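Local coordinates for protein aldose 1-epimerase (PDB 3NRE) that probably interconverts the alpha and beta anomers of aldose sugars, as a putative aldose 1-epimerase of the galactose mutarotase clan, at residues D29-L34 with P216-A221; T124-T129 with S285-W290; F152-Q157 with A193-Q198; T158-Q163 with A211-P216. All blocks are in the same frame, centred on the assembly; numbering follows the deposited sequence. Where two conformers were deposited one is given.

Interaction 1 (D29-L34 with P216-A221)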
loop_
_atom_site.group_PDB
_atom_site.type_symbol
_atom_site.label_atom_id
_atom_site.label_comp_id
_atom_site.label_asym_id
_atom_site.label_seq_id
_atom_site.Cartn_x
_atom_site.Cartn_y
_atom_site.Cartn_z
ATOM N N ASP A 29 12.585 12.875 14.911
ATOM C CA ASP A 29 12.352 13.676 16.121
ATOM C C ASP A 29 10.830 13.662 16.355
ATOM O O ASP A 29 10.259 12.573 16.337
ATOM C CB ASP A 29 12.947 15.108 15.987
ATOM C CG ASP A 29 14.457 15.108 16.031
ATOM O OD1 ASP A 29 14.989 14.292 16.826
ATOM O OD2 ASP A 29 15.104 15.898 15.291
ATOM N N THR A 30 10.175 14.823 16.498
ATOM C CA THR A 30 8.723 14.889 16.734
ATOM C C THR A 30 7.911 15.117 15.432
ATOM O O THR A 30 6.680 15.232 15.481
ATOM C CB THR A 30 8.369 15.974 17.751
ATOM O OG1 THR A 30 8.778 17.245 17.234
ATOM C CG2 THR A 30 9.070 15.699 19.135
ATOM N N THR A 31 8.593 15.126 14.286
ATOM C CA THR A 31 7.976 15.397 12.981
ATOM C C THR A 31 7.438 14.090 12.370
ATOM O O THR A 31 8.176 13.139 12.162
ATOM C CB THR A 31 8.984 16.032 11.949
ATOM O OG1 THR A 31 9.590 17.197 12.504
ATOM C CG2 THR A 31 8.282 16.411 10.585
ATOM N N PRO A 32 6.130 14.047 12.088
ATOM C CA PRO A 32 5.568 12.850 11.481
ATOM C C PRO A 32 5.862 12.790 10.010
ATOM O O PRO A 32 5.641 13.773 9.282
ATOM C CB PRO A 32 4.076 12.955 11.733
ATOM C CG PRO A 32 3.812 14.312 12.243
ATOM C CD PRO A 32 5.096 14.985 12.573
ATOM N N LEU A 33 6.444 11.678 9.610
ATOM C CA LEU A 33 6.751 11.428 8.197
ATOM C C LEU A 33 5.607 10.736 7.513
ATOM O O LEU A 33 5.424 10.845 6.295
ATOM C CB LEU A 33 8.023 10.583 8.098
ATOM C CG LEU A 33 9.242 11.173 8.822
ATOM C CD1 LEU A 33 10.412 10.214 8.739
ATOM C CD2 LEU A 33 9.632 12.598 8.254
ATOM N N LEU A 34 4.931 9.869 8.277
ATOM C CA LEU A 34 3.647 9.311 7.893
ATOM C C LEU A 34 2.633 9.842 8.908
ATOM O O LEU A 34 2.973 10.268 10.029
ATOM C CB LEU A 34 3.678 7.773 7.970
ATOM C CG LEU A 34 4.549 6.949 7.036
ATOM C CD1 LEU A 34 4.514 5.449 7.358
ATOM C CD2 LEU A 34 4.140 7.261 5.553
ATOM N N PRO A 216 7.662 20.857 1.776
ATOM C CA PRO A 216 8.527 22.054 1.875
ATOM C C PRO A 216 8.313 22.912 3.133
ATOM O O PRO A 216 9.255 23.587 3.582
ATOM C CB PRO A 216 8.193 22.825 0.612
ATOM C CG PRO A 216 6.958 22.337 0.114
ATOM C CD PRO A 216 6.778 20.923 0.604
ATOM N N GLN A 217 7.093 22.878 3.674
ATOM C CA GLN A 217 6.752 23.638 4.887
ATOM C C GLN A 217 7.547 23.190 6.104
ATOM O O GLN A 217 7.688 23.988 7.061
ATOM C CB GLN A 217 5.233 23.590 5.162
ATOM C CG GLN A 217 4.676 22.269 5.639
ATOM C CD GLN A 217 4.659 21.143 4.586
ATOM O OE1 GLN A 217 4.935 21.347 3.400
ATOM N NE2 GLN A 217 4.311 19.957 5.027
ATOM N N GLU A 218 8.031 21.936 6.060
ATOM C CA GLU A 218 8.846 21.281 7.097
ATOM C C GLU A 218 10.306 21.151 6.639
ATOM O O GLU A 218 11.154 20.608 7.372
ATOM C CB GLU A 218 8.349 19.851 7.395
ATOM C CG GLU A 218 6.915 19.675 7.915
ATOM C CD GLU A 218 6.772 20.032 9.392
ATOM O OE1 GLU A 218 7.710 20.619 9.968
ATOM O OE2 GLU A 218 5.713 19.731 9.972
ATOM N N GLY A 219 10.599 21.606 5.430
ATOM C CA GLY A 219 11.930 21.502 4.846
ATOM C C GLY A 219 12.503 20.128 4.499
ATOM O O GLY A 219 13.703 20.010 4.321
ATOM N N TYR A 220 11.676 19.090 4.368
ATOM C CA TYR A 220 12.178 17.775 3.907
ATOM C C TYR A 220 11.358 17.191 2.737
ATOM O O TYR A 220 10.284 17.710 2.357
ATOM C CB TYR A 220 12.217 16.789 5.066
ATOM C CG TYR A 220 10.844 16.318 5.499
ATOM C CD1 TYR A 220 10.283 15.214 4.928
ATOM C CD2 TYR A 220 10.093 17.012 6.429
ATOM C CE1 TYR A 220 9.045 14.765 5.292
ATOM C CE2 TYR A 220 8.822 16.569 6.806
ATOM C CZ TYR A 220 8.293 15.466 6.215
ATOM O OH TYR A 220 7.037 14.981 6.526
ATOM N N ALA A 221 11.899 16.124 2.160
ATOM C CA ALA A 221 11.196 15.317 1.172
ATOM C C ALA A 221 11.411 13.865 1.594
ATOM O O ALA A 221 12.393 13.553 2.280
ATOM C CB ALA A 221 11.739 15.539 -0.223
HETATM O O HOH W 1 5.436 16.263 8.363
HETATM O O HOH W 2 5.736 13.188 4.760
#
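Tyr220 meets Leu33 and Thr31 in a ring-against-methyl contact between two sheets: the edge strand 31-32 of the four-stranded N-terminal sheet and the residues after it face the start of strand 220-227 in the nine-stranded sheet. Leu33 CD2 stands over one face of the Tyr220 ring, 4.1 Å from its centroid and 27° off the normal, a CH-pi contact. Thr31 offers a methyl to the same ring. Its CG2, anti to the backbone N, comes within 3.8 Å of Tyr220 CE2. Gly219 and Tyr220 both face Gln215, forming a G1 beta bulge in the turn that joins strands 210-215 and 220-227; the positive phi of 67° at Gly219 suits glycine. Polar groups are linked through two waters. One lies in the plane of the Tyr220 ring, 2.8 Å from Tyr220 OH, and donates to Pro32 O. The other, also 2.8 Å from Tyr220 OH, donates to Leu33 O. A phenylalanine here, lacking OH, would probably set both waters loose from the ring and weaken the link to the two carbonyls. Val288 of strand 279-290 packs against both Leu33 and Tyr220.

Interaction 2 (T124-T129 with S285-W290)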
loop_
_atom_site.group_PDB
_atom_site.type_symbol
_atom_site.label_atom_id
_atom_site.label_comp_id
_atom_site.label_asym_id
_atom_site.label_seq_id
_atom_site.Cartn_x
_atom_site.Cartn_y
_atom_site.Cartn_z
ATOM N N THR A 124 17.601 2.663 9.165
ATOM C CA THR A 124 18.940 3.233 9.294
ATOM C C THR A 124 18.751 4.683 9.720
ATOM O O THR A 124 17.659 5.056 10.122
ATOM C CB THR A 124 19.719 3.155 7.990
ATOM O OG1 THR A 124 19.072 3.992 7.021
ATOM C CG2 THR A 124 19.821 1.706 7.509
ATOM N N ALA A 125 19.794 5.515 9.673
ATOM C CA ALA A 125 19.624 6.879 10.175
ATOM C C ALA A 125 18.695 7.749 9.294
ATOM O O ALA A 125 18.165 8.775 9.774
ATOM C CB ALA A 125 20.982 7.559 10.385
ATOM N N ASP A 126 18.508 7.378 8.020
ATOM C CA ASP A 126 17.621 8.155 7.155
ATOM C C ASP A 126 16.609 7.345 6.332
ATOM O O ASP A 126 15.844 7.949 5.596
ATOM C CB ASP A 126 18.448 9.039 6.212
ATOM C CG ASP A 126 19.308 8.215 5.236
ATOM O OD1 ASP A 126 19.321 6.965 5.355
ATOM O OD2 ASP A 126 19.944 8.818 4.344
ATOM N N THR A 127 16.610 6.016 6.437
ATOM C CA THR A 127 15.783 5.191 5.589
ATOM C C THR A 127 15.055 4.075 6.352
ATOM O O THR A 127 15.650 3.371 7.165
ATOM C CB THR A 127 16.621 4.503 4.447
ATOM O OG1 THR A 127 17.534 5.434 3.837
ATOM C CG2 THR A 127 15.716 3.916 3.386
ATOM N N LEU A 128 13.795 3.901 6.011
ATOM C CA LEU A 128 12.973 2.779 6.438
ATOM C C LEU A 128 12.831 1.842 5.234
ATOM O O LEU A 128 12.450 2.298 4.143
ATOM C CB LEU A 128 11.562 3.265 6.785
ATOM C CG LEU A 128 10.513 2.161 6.957
ATOM C CD1 LEU A 128 10.889 1.203 8.090
ATOM C CD2 LEU A 128 9.110 2.757 7.159
ATOM N N THR A 129 13.155 0.557 5.432
ATOM C CA THR A 129 12.970 -0.472 4.407
ATOM C C THR A 129 11.945 -1.494 4.933
ATOM O O THR A 129 12.057 -2.012 6.047
ATOM C CB THR A 129 14.305 -1.183 4.058
ATOM O OG1 THR A 129 15.294 -0.209 3.683
ATOM C CG2 THR A 129 14.132 -2.182 2.911
ATOM N N SER A 285 11.248 1.265 0.074
ATOM C CA SER A 285 12.028 2.055 0.984
ATOM C C SER A 285 11.557 3.499 0.984
ATOM O O SER A 285 11.115 4.026 -0.052
ATOM C CB SER A 285 13.512 1.936 0.687
ATOM O OG SER A 285 13.897 2.602 -0.507
ATOM N N LEU A 286 11.594 4.113 2.173
ATOM C CA LEU A 286 11.273 5.529 2.316
ATOM C C LEU A 286 12.477 6.217 2.924
ATOM O O LEU A 286 12.832 5.945 4.055
ATOM C CB LEU A 286 10.042 5.703 3.223
ATOM C CG LEU A 286 8.739 5.000 2.792
ATOM C CD1 LEU A 286 7.668 5.157 3.884
ATOM C CD2 LEU A 286 8.270 5.514 1.437
ATOM N N ARG A 287 13.088 7.136 2.188
ATOM C CA ARG A 287 14.285 7.807 2.653
ATOM C C ARG A 287 13.988 9.263 2.904
ATOM O O ARG A 287 13.422 9.937 2.032
ATOM C CB ARG A 287 15.428 7.657 1.645
ATOM C CG ARG A 287 16.692 8.377 2.049
ATOM C CD ARG A 287 17.940 7.920 1.266
ATOM N NE ARG A 287 17.805 8.197 -0.166
ATOM C CZ ARG A 287 17.986 9.387 -0.741
ATOM N NH1 ARG A 287 18.300 10.469 -0.032
ATOM N NH2 ARG A 287 17.840 9.500 -2.052
ATOM N N VAL A 288 14.397 9.781 4.069
ATOM C CA VAL A 288 14.164 11.191 4.380
ATOM C C VAL A 288 15.364 11.988 3.944
ATOM O O VAL A 288 16.496 11.609 4.251
ATOM C CB VAL A 288 13.946 11.455 5.888
ATOM C CG1 VAL A 288 13.368 12.859 6.102
ATOM C CG2 VAL A 288 13.053 10.417 6.483
ATOM N N GLU A 289 15.130 13.091 3.249
ATOM C CA GLU A 289 16.232 13.972 2.930
ATOM C C GLU A 289 15.888 15.435 3.109
ATOM O O GLU A 289 14.729 15.858 3.019
ATOM C CB GLU A 289 16.809 13.694 1.530
ATOM C CG GLU A 289 15.883 13.889 0.375
ATOM C CD GLU A 289 16.610 13.857 -0.992
ATOM O OE1 GLU A 289 17.641 13.171 -1.114
ATOM O OE2 GLU A 289 16.133 14.504 -1.952
ATOM N N TRP A 290 16.921 16.224 3.423
ATOM C CA TRP A 290 16.714 17.647 3.573
ATOM C C TRP A 290 16.441 18.077 2.132
ATOM O O TRP A 290 17.076 17.571 1.229
ATOM C CB TRP A 290 17.925 18.310 4.264
ATOM C CG TRP A 290 17.949 18.099 5.829
ATOM C CD1 TRP A 290 18.357 19.021 6.757
ATOM C CD2 TRP A 290 17.551 16.921 6.596
ATOM N NE1 TRP A 290 18.246 18.503 8.031
ATOM C CE2 TRP A 290 17.756 17.227 7.966
ATOM C CE3 TRP A 290 17.050 15.648 6.262
ATOM C CZ2 TRP A 290 17.472 16.308 8.998
ATOM C CZ3 TRP A 290 16.758 14.731 7.287
ATOM C CH2 TRP A 290 16.973 15.069 8.630
HETATM O O HOH W 3 18.849 10.877 2.981
#
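Arg287 has CG anti to the backbone N (chi1 178°), which sets CG 3.5 Å from Thr127 OG1. Thr127, in the conformer described, has a chi1 of -44° that places OG1 beside its own N and CG2 anti to it, and the methyl CG2 faces the backbone of Leu286. Asp126 lies beside Arg287 and points the same way, but the charged ends do not touch. Instead a water donates to Asp126 OD2 (2.7 Å) and to Val288 O, and accepts from Arg287 NH1. In the same conformer the hydroxyl OG1 of Thr127 donates to Asp126 OD1 at 2.8 Å, coming from above the carboxylate plane, which helps hold that group. Arg287 NH1 also forms a salt bridge with Glu289 OE1 (3.0 Å), two residues along on the same strand. An alanine in place of Arg287 would probably leave Glu289 OE1 without this mate and the water without its donor. The backbones pair antiparallel. Leu128 and Leu286 form a hydrogen-bonded pair through both of their amides, and Val288 N donates to Asp126 O at 2.8 Å. Threonine, serine and arginine suit the partly exposed face that carries Thr127, Thr129, Ser285 and Arg287; on the other, buried face Leu128 CD2 approaches Leu286 CD1 at 4.3 Å. There Leu128 packs on Ile23 and Phe26 of strand 22-28. Within the nine-stranded sheet, strand 114-123 flanks strand 127-136, and strand 220-227 flanks strand 279-290.

Interaction 3 (F152-Q157 with A193-Q198)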
loop_
_atom_site.group_PDB
_atom_site.type_symbol
_atom_site.label_atom_id
_atom_site.label_comp_id
_atom_site.label_asym_id
_atom_site.label_seq_id
_atom_site.Cartn_x
_atom_site.Cartn_y
_atom_site.Cartn_z
ATOM N N PHE A 152 0.294 9.692 4.094
ATOM C CA PHE A 152 1.236 10.792 4.316
ATOM C C PHE A 152 0.518 12.054 4.781
ATOM O O PHE A 152 -0.599 12.318 4.372
ATOM C CB PHE A 152 1.925 11.142 3.009
ATOM C CG PHE A 152 2.788 10.048 2.468
ATOM C CD1 PHE A 152 4.087 9.904 2.927
ATOM C CD2 PHE A 152 2.298 9.151 1.561
ATOM C CE1 PHE A 152 4.896 8.875 2.472
ATOM C CE2 PHE A 152 3.121 8.129 1.064
ATOM C CZ PHE A 152 4.428 8.006 1.507
ATOM N N PRO A 153 1.200 12.910 5.582
ATOM C CA PRO A 153 0.639 14.178 5.982
ATOM C C PRO A 153 0.391 15.012 4.733
ATOM O O PRO A 153 1.153 14.935 3.785
ATOM C CB PRO A 153 1.732 14.822 6.829
ATOM C CG PRO A 153 2.749 13.708 7.045
ATOM C CD PRO A 153 2.553 12.666 6.097
ATOM N N LEU A 154 -0.643 15.814 4.766
ATOM C CA LEU A 154 -0.897 16.737 3.648
ATOM C C LEU A 154 -0.976 18.158 4.103
ATOM O O LEU A 154 -1.723 18.473 5.023
ATOM C CB LEU A 154 -2.227 16.367 2.967
ATOM C CG LEU A 154 -2.667 17.123 1.722
ATOM C CD1 LEU A 154 -1.609 17.044 0.617
ATOM C CD2 LEU A 154 -4.013 16.607 1.154
ATOM N N SER A 155 -0.220 19.018 3.416
ATOM C CA SER A 155 -0.208 20.445 3.626
ATOM C C SER A 155 -0.578 21.121 2.308
ATOM O O SER A 155 -0.352 20.521 1.246
ATOM C CB SER A 155 1.208 20.857 4.068
ATOM O OG SER A 155 1.483 22.194 3.758
ATOM N N PRO A 156 -1.094 22.383 2.365
ATOM C CA PRO A 156 -1.325 23.147 1.137
ATOM C C PRO A 156 -0.052 23.220 0.324
ATOM O O PRO A 156 -0.124 23.377 -0.886
ATOM C CB PRO A 156 -1.714 24.543 1.636
ATOM C CG PRO A 156 -2.260 24.340 2.972
ATOM C CD PRO A 156 -1.577 23.105 3.557
ATOM N N GLN A 157 1.109 23.089 0.992
ATOM C CA GLN A 157 2.407 23.257 0.290
ATOM C C GLN A 157 2.935 21.910 -0.249
ATOM O O GLN A 157 3.880 21.924 -1.015
ATOM C CB GLN A 157 3.479 23.819 1.224
ATOM C CG GLN A 157 2.984 24.914 2.156
ATOM C CD GLN A 157 2.376 26.081 1.502
ATOM O OE1 GLN A 157 2.642 26.386 0.333
ATOM N NE2 GLN A 157 1.636 26.879 2.312
ATOM N N ALA A 193 3.826 18.222 -8.355
ATOM C CA ALA A 193 2.546 18.905 -8.471
ATOM C C ALA A 193 1.805 18.812 -7.141
ATOM O O ALA A 193 1.974 17.858 -6.427
ATOM C CB ALA A 193 1.711 18.251 -9.580
ATOM N N PRO A 194 0.923 19.788 -6.853
ATOM C CA PRO A 194 0.102 19.681 -5.631
ATOM C C PRO A 194 -0.933 18.566 -5.723
ATOM O O PRO A 194 -1.299 18.149 -6.846
ATOM C CB PRO A 194 -0.613 21.049 -5.565
ATOM C CG PRO A 194 -0.651 21.536 -7.026
ATOM C CD PRO A 194 0.627 21.008 -7.646
ATOM N N LEU A 195 -1.409 18.090 -4.575
ATOM C CA LEU A 195 -2.570 17.213 -4.572
ATOM C C LEU A 195 -3.802 18.070 -4.826
ATOM O O LEU A 195 -3.938 19.152 -4.264
ATOM C CB LEU A 195 -2.752 16.476 -3.239
ATOM C CG LEU A 195 -1.892 15.241 -2.914
ATOM C CD1 LEU A 195 -2.035 14.083 -3.923
ATOM C CD2 LEU A 195 -0.391 15.669 -2.721
ATOM N N PRO A 196 -4.741 17.574 -5.663
ATOM C CA PRO A 196 -6.038 18.226 -5.766
ATOM C C PRO A 196 -6.723 18.309 -4.402
ATOM O O PRO A 196 -6.583 17.390 -3.593
ATOM C CB PRO A 196 -6.849 17.258 -6.653
ATOM C CG PRO A 196 -5.834 16.390 -7.353
ATOM C CD PRO A 196 -4.594 16.394 -6.529
ATOM N N ARG A 197 -7.489 19.370 -4.181
ATOM C CA ARG A 197 -8.277 19.546 -2.961
ATOM C C ARG A 197 -9.709 19.101 -3.205
ATOM O O ARG A 197 -10.658 19.892 -3.103
ATOM C CB ARG A 197 -8.236 21.021 -2.502
ATOM C CG ARG A 197 -6.924 21.383 -1.801
ATOM C CD ARG A 197 -6.532 20.252 -0.875
ATOM N NE ARG A 197 -5.342 20.504 -0.055
ATOM C CZ ARG A 197 -4.086 20.269 -0.438
ATOM N NH1 ARG A 197 -3.817 19.812 -1.657
ATOM N NH2 ARG A 197 -3.090 20.512 0.393
ATOM N N GLN A 198 -9.850 17.818 -3.514
ATOM C CA GLN A 198 -11.120 17.174 -3.806
ATOM C C GLN A 198 -10.844 15.671 -3.826
ATOM O O GLN A 198 -9.689 15.237 -3.873
ATOM C CB GLN A 198 -11.673 17.606 -5.169
ATOM C CG GLN A 198 -10.728 17.322 -6.331
ATOM C CD GLN A 198 -11.264 17.907 -7.622
ATOM O OE1 GLN A 198 -10.803 18.958 -8.072
ATOM N NE2 GLN A 198 -12.271 17.267 -8.195
HETATM O O HOH W 4 -3.993 20.491 3.438
HETATM O O HOH W 5 -0.810 19.869 -1.974
#
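Leu154 lays its CD2 over the centre of the Arg197 guanidinium, 4.0 Å above the plane in the arginine conformer described, as the two side chains reach toward each other tip to tip. Leu154 points toward 193-198, and CG anti to the backbone N (chi1 -176°) sets the branch point beside Arg197 NH2. Its other methyl, CD1, touches Leu195 CD2 at 3.8 Å. The guanidinium uses its edge for polar partners: Arg197 NH2 gives a weak, bent bond to Ser155 O (2.9 Å, 129° at the hydrogen). A water in the guanidinium plane accepts from Arg197 NH1 at 3.0 Å and from Leu195 N, and donates weakly to Ser155 O. Arginine suits this surface position because it can offer several N-H groups at its rim while an aliphatic group covers a face. Deeper in, Leu154 and Leu195 both pack on Phe251 of strand 250-256. Ser155 OG accepts from Gln157 N at 2.9 Å, an ST turn after strand 142-153. The contact ties that turn to the segment just after the weakly bonded edge strand 193-194 of the nine-stranded sheet, in the beta-sandwich (supersandwich) fold of the galactose mutarotase family.

Interaction 4 (T158-Q163 with A211-P216)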
loop_
_atom_site.group_PDB
_atom_site.type_symbol
_atom_site.label_atom_id
_atom_site.label_comp_id
_atom_site.label_asym_id
_atom_site.label_seq_id
_atom_site.Cartn_x
_atom_site.Cartn_y
_atom_site.Cartn_z
ATOM N N THR A 158 2.404 20.790 0.189
ATOM C CA THR A 158 2.881 19.452 -0.287
ATOM C C THR A 158 2.811 19.295 -1.817
ATOM O O THR A 158 1.862 19.779 -2.464
ATOM C CB THR A 158 2.038 18.303 0.332
ATOM O OG1 THR A 158 2.016 18.429 1.744
ATOM C CG2 THR A 158 2.619 16.948 0.006
ATOM N N ARG A 159 3.829 18.637 -2.380
ATOM C CA ARG A 159 3.891 18.335 -3.812
ATOM C C ARG A 159 4.424 16.908 -3.961
ATOM O O ARG A 159 5.226 16.469 -3.166
ATOM C CB ARG A 159 4.794 19.329 -4.573
ATOM C CG ARG A 159 4.306 20.828 -4.454
ATOM C CD ARG A 159 4.996 21.718 -5.427
ATOM N NE ARG A 159 6.436 21.456 -5.502
ATOM C CZ ARG A 159 7.221 21.875 -6.501
ATOM N NH1 ARG A 159 6.703 22.584 -7.492
ATOM N NH2 ARG A 159 8.527 21.586 -6.503
ATOM N N ILE A 160 3.921 16.181 -4.953
ATOM C CA ILE A 160 4.440 14.850 -5.274
ATOM C C ILE A 160 4.838 14.744 -6.744
ATOM O O ILE A 160 4.371 15.520 -7.592
ATOM C CB ILE A 160 3.403 13.734 -4.975
ATOM C CG1 ILE A 160 2.166 13.885 -5.856
ATOM C CG2 ILE A 160 3.018 13.774 -3.500
ATOM C CD1 ILE A 160 1.226 12.642 -5.797
ATOM N N GLN A 161 5.722 13.781 -6.980
ATOM C CA GLN A 161 6.238 13.494 -8.315
ATOM C C GLN A 161 6.351 11.982 -8.441
ATOM O O GLN A 161 6.948 11.324 -7.602
ATOM C CB GLN A 161 7.591 14.123 -8.560
ATOM C CG GLN A 161 8.058 13.960 -10.016
ATOM C CD GLN A 161 9.432 14.559 -10.258
ATOM O OE1 GLN A 161 10.155 14.905 -9.308
ATOM N NE2 GLN A 161 9.804 14.683 -11.515
ATOM N N ALA A 162 5.693 11.433 -9.453
ATOM C CA ALA A 162 5.626 9.990 -9.646
ATOM C C ALA A 162 5.275 9.735 -11.125
ATOM O O ALA A 162 4.170 10.010 -11.563
ATOM C CB ALA A 162 4.547 9.357 -8.733
ATOM N N GLN A 163 6.249 9.274 -11.888
ATOM C CA GLN A 163 6.076 9.008 -13.324
ATOM C C GLN A 163 4.811 8.237 -13.646
ATOM O O GLN A 163 4.487 7.302 -12.948
ATOM C CB GLN A 163 7.304 8.241 -13.834
ATOM C CG GLN A 163 7.219 7.756 -15.282
ATOM C CD GLN A 163 8.462 6.954 -15.655
ATOM O OE1 GLN A 163 9.564 7.506 -15.716
ATOM N NE2 GLN A 163 8.294 5.643 -15.863
ATOM N N ALA A 211 9.160 7.534 -6.302
ATOM C CA ALA A 211 8.359 8.717 -6.060
ATOM C C ALA A 211 9.079 9.673 -5.134
ATOM O O ALA A 211 9.957 9.305 -4.368
ATOM C CB ALA A 211 6.987 8.341 -5.487
ATOM N N ARG A 212 8.683 10.923 -5.212
ATOM C CA ARG A 212 9.201 11.940 -4.311
ATOM C C ARG A 212 8.007 12.638 -3.687
ATOM O O ARG A 212 7.107 13.078 -4.412
ATOM C CB ARG A 212 10.086 12.905 -5.100
ATOM C CG ARG A 212 10.750 13.939 -4.293
ATOM C CD ARG A 212 11.754 14.696 -5.129
ATOM N NE ARG A 212 12.176 15.888 -4.424
ATOM C CZ ARG A 212 13.148 15.945 -3.510
ATOM N NH1 ARG A 212 13.866 14.870 -3.188
ATOM N NH2 ARG A 212 13.425 17.110 -2.928
ATOM N N ILE A 213 7.960 12.662 -2.343
ATOM C CA ILE A 213 6.931 13.373 -1.630
ATOM C C ILE A 213 7.615 14.587 -0.983
ATOM O O ILE A 213 8.383 14.398 -0.046
ATOM C CB ILE A 213 6.267 12.485 -0.541
ATOM C CG1 ILE A 213 5.492 11.303 -1.155
ATOM C CG2 ILE A 213 5.308 13.271 0.320
ATOM C CD1 ILE A 213 6.344 10.057 -1.390
ATOM N N GLU A 214 7.306 15.808 -1.438
ATOM C CA GLU A 214 7.924 16.997 -0.897
ATOM C C GLU A 214 7.075 17.663 0.149
ATOM O O GLU A 214 5.887 17.921 -0.107
ATOM C CB GLU A 214 8.190 18.032 -1.996
ATOM C CG GLU A 214 9.114 17.514 -3.065
ATOM C CD GLU A 214 9.259 18.443 -4.271
ATOM O OE1 GLU A 214 8.695 19.563 -4.289
ATOM O OE2 GLU A 214 9.928 18.011 -5.226
ATOM N N GLN A 215 7.707 18.003 1.279
ATOM C CA GLN A 215 7.040 18.604 2.425
ATOM C C GLN A 215 7.768 19.921 2.716
ATOM O O GLN A 215 8.438 20.089 3.737
ATOM C CB GLN A 215 7.042 17.611 3.593
ATOM C CG GLN A 215 6.322 16.270 3.287
ATOM C CD GLN A 215 4.813 16.415 3.199
ATOM O OE1 GLN A 215 4.300 17.545 3.038
ATOM N NE2 GLN A 215 4.078 15.302 3.444
ATOM N N PRO A 216 7.662 20.857 1.776
ATOM C CA PRO A 216 8.527 22.054 1.875
ATOM C C PRO A 216 8.313 22.912 3.133
ATOM O O PRO A 216 9.255 23.587 3.582
ATOM C CB PRO A 216 8.193 22.825 0.612
ATOM C CG PRO A 216 6.958 22.337 0.114
ATOM C CD PRO A 216 6.778 20.923 0.604
#
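Ile160 and Ile213 pack on the buried face of two antiparallel strands, Ile160 CG2 lying 4.2 Å from Ile213 CG1, whereas the opposite face is partly exposed through Arg159, Gln161 and Arg212, with Glu214 buried among them. The tight apolar side also holds the small methyls of Ala162 and Ala211, and both isoleucines lie against Phe251 of strand 250-256. At one end Thr158 OG1 donates to Gln215 OE1 at 2.8 Å; that hydroxyl also accepts from Ser155 N, so it is satisfied although buried. Four backbone bonds join the strands, in the hydrogen-bonded pairs Arg159 with Glu214 and Gln161 with Arg212. This is part of the nine-stranded antiparallel sheet of the mutarotase-type beta-sandwich, between strands 193-194 and 220-227. On the polar face NE and NH2 of Arg159 converge on the single oxygen OE1 of Glu214, at 3.2 and 3.0 Å, the NH2 bond using the syn lone pair. Glu214 OE2 takes Arg212 NE at 3.2 Å from its anti side, so one glutamate joins two arginines, which would probably favour its ionised form. The side chains of Gln161 and Arg212 come no nearer than their CB atoms, 4.4 Å apart; Gln161 NE2 bonds Asn190 O, and Arg212, beyond its bond to Glu214, gives NH1 to Glu289. A bound di(hydroxyethyl)ether, probably from the crystallisation liquor, lies about 3 Å from the Arg159 side chain.

In the fold
Interactions 2, 1 and 4 come in that order across the nine-stranded sheet, interaction 1 reaching across to the four-stranded sheet. Interaction 3 joins the end of strand 142-153, from the eight-stranded sheet, to edge strand 193-194 of the nine-stranded one. Interactions 1 and 2 have centres about 12 Å apart and cross along the chain; interactions 3 and 4, about 10 Å apart, also cross, and both are nested inside the loops closed by 1 and 2. Interactions 2 and 3, with centres about 21 Å apart, do not touch. A salt bridge from Glu289 to Arg212 joins 2 and 4. Strand 279-290 lies inside the sheet and joins its early strands, ending at 127-136, to its later ones, beginning at 220-227.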